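Local coordinates for uncharacterized protein (Eubacterium rectale, PDB 5COZ), which is of unknown function but carries a YycH-like domain, named after a regulatory protein, and is probably exported as a lipoprotein, at residues D41-D46 with G294-S299. Sequence-based numbering, arbitrary orientation. Where two conformers were deposited one is given.
Sequences DKLNID and GDIEVS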
# COMPACT_ATOMS: atom_id res chain seq x y z
N ASP A 41 -13.05 -3.22 27.78
CA ASP A 41 -12.66 -4.63 27.66
C ASP A 41 -12.96 -5.25 26.28
O ASP A 41 -12.63 -6.42 26.07
CB ASP A 41 -13.27 -5.48 28.79
CG ASP A 41 -14.78 -5.47 28.87
OD1 ASP A 41 -15.43 -5.02 27.89
OD2 ASP A 41 -15.32 -5.91 29.90
N LYS A 42 -13.53 -4.48 25.34
CA LYS A 42 -13.79 -5.01 23.99
C LYS A 42 -13.17 -4.11 22.91
O LYS A 42 -13.37 -4.39 21.74
CB LYS A 42 -15.31 -5.14 23.76
CG LYS A 42 -15.98 -6.18 24.67
CD LYS A 42 -17.41 -6.36 24.24
CE LYS A 42 -18.27 -7.19 25.15
NZ LYS A 42 -19.42 -7.79 24.43
N LEU A 43 -12.39 -3.09 23.31
CA LEU A 43 -11.81 -2.14 22.37
C LEU A 43 -10.45 -1.70 22.84
O LEU A 43 -10.29 -1.02 23.86
CB LEU A 43 -12.79 -0.94 22.24
CG LEU A 43 -12.41 0.23 21.28
CD1 LEU A 43 -12.06 -0.21 19.91
CD2 LEU A 43 -13.56 1.24 21.20
N ASN A 44 -9.46 -2.07 22.03
CA ASN A 44 -8.07 -1.80 22.28
C ASN A 44 -7.46 -0.96 21.16
O ASN A 44 -7.91 -1.03 20.01
CB ASN A 44 -7.39 -3.16 22.37
CG ASN A 44 -5.93 -3.11 22.66
OD1 ASN A 44 -5.46 -2.27 23.44
ND2 ASN A 44 -5.21 -4.01 22.04
N ILE A 45 -6.42 -0.21 21.48
CA ILE A 45 -5.67 0.55 20.48
C ILE A 45 -4.22 0.09 20.56
O ILE A 45 -3.62 0.16 21.62
CB ILE A 45 -5.79 2.08 20.73
CG1 ILE A 45 -7.28 2.53 20.65
CG2 ILE A 45 -4.91 2.84 19.71
CD1 ILE A 45 -7.49 3.95 21.04
N ASP A 46 -3.65 -0.40 19.45
CA ASP A 46 -2.22 -0.77 19.40
C ASP A 46 -1.81 -0.40 17.99
O ASP A 46 -1.79 -1.24 17.08
CB ASP A 46 -2.01 -2.25 19.74
CG ASP A 46 -0.56 -2.64 19.91
OD1 ASP A 46 0.32 -1.78 19.70
OD2 ASP A 46 -0.30 -3.81 20.26
N GLY A 294 -18.24 -7.86 17.54
CA GLY A 294 -16.95 -8.43 17.95
C GLY A 294 -15.95 -7.45 18.53
O GLY A 294 -15.99 -6.24 18.26
N ASP A 295 -14.96 -8.00 19.26
CA ASP A 295 -13.90 -7.19 19.86
C ASP A 295 -13.10 -6.47 18.80
O ASP A 295 -12.93 -7.01 17.70
CB ASP A 295 -12.97 -8.09 20.66
CG ASP A 295 -13.66 -8.85 21.78
OD1 ASP A 295 -14.81 -8.48 22.16
OD2 ASP A 295 -13.04 -9.80 22.30
N ILE A 296 -12.60 -5.28 19.12
CA ILE A 296 -11.90 -4.46 18.14
C ILE A 296 -10.52 -4.06 18.61
O ILE A 296 -10.33 -3.78 19.79
CB ILE A 296 -12.77 -3.19 17.82
CG1 ILE A 296 -14.01 -3.61 16.99
CG2 ILE A 296 -11.95 -2.11 17.05
CD1 ILE A 296 -15.15 -2.53 16.91
N GLU A 297 -9.57 -3.97 17.66
CA GLU A 297 -8.23 -3.46 17.90
C GLU A 297 -7.88 -2.50 16.78
O GLU A 297 -7.82 -2.90 15.62
CB GLU A 297 -7.20 -4.59 17.99
CG GLU A 297 -5.81 -4.06 18.28
CD GLU A 297 -4.82 -5.18 18.50
OE1 GLU A 297 -4.99 -5.91 19.50
OE2 GLU A 297 -3.95 -5.39 17.62
N VAL A 298 -7.63 -1.23 17.13
CA VAL A 298 -7.21 -0.20 16.15
C VAL A 298 -5.72 -0.40 15.89
O VAL A 298 -4.95 -0.46 16.85
CB VAL A 298 -7.53 1.22 16.68
CG1 VAL A 298 -6.94 2.30 15.74
CG2 VAL A 298 -9.04 1.41 16.82
N SER A 299 -5.31 -0.51 14.61
CA SER A 299 -3.93 -0.83 14.27
C SER A 299 -3.15 0.30 13.59
O SER A 299 -1.91 0.26 13.59
CB SER A 299 -3.91 -2.06 13.36
OG SER A 299 -4.36 -1.74 12.05
O HOH W 1 -12.81 -9.57 25.01
O HOH W 2 -15.86 -4.03 20.30
O HOH W 3 -2.77 -3.59 15.98
O HOH W 4 -1.35 -5.88 18.70
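Asn44 sits at the middle of this parallel pairing and spends both its backbone groups on the partner strand: its N donates to Ile296 O (2.9 Å, 169° at the hydrogen) and its O accepts from Val298 N. Ile296 N bonds to Lys42 O and Asp46 N to Val298 O, giving the alternating pattern of parallel strands. Lys42 O takes a second bond from a water that also donates to Gly294 O; glycine suits backbone angles that would jam a CB against the preceding carbonyl. In the mixed sheet this pair is flanked by antiparallel neighbours, strand 34-40 beside 43-50 and strand 314-330 beside 295-311. Leu43, Ile45, Ile296 and Val298 share the face under helix 276-288, where aliphatic side chains suit burial; Leu43 CD1 presses on Ile296 CG2 at a tight 3.4 Å. On the other face Asn44 and Glu297 lie side by side, both with CG anti to the backbone N, and Asn44 ND2 donates a long, bent hydrogen bond (3.2 Å, 136°) to Glu297 OE1 from above the carboxylate plane. Glutamate is long enough to meet that amide and has a second oxygen for solvent: OE2 accepts from two waters, one also donating to Asp46 O, the other to Asp46 OD2, which Lys36 holds in a salt bridge. An alanine in place of Glu297 would probably leave the Asn44 amide without this acceptor and both waters without their link to the second strand. Asp295 OD1 lies against the aliphatic stem of Lys42, 5.2 Å from Lys42 NZ and unpaired with it, while Asp295 OD2 accepts from water.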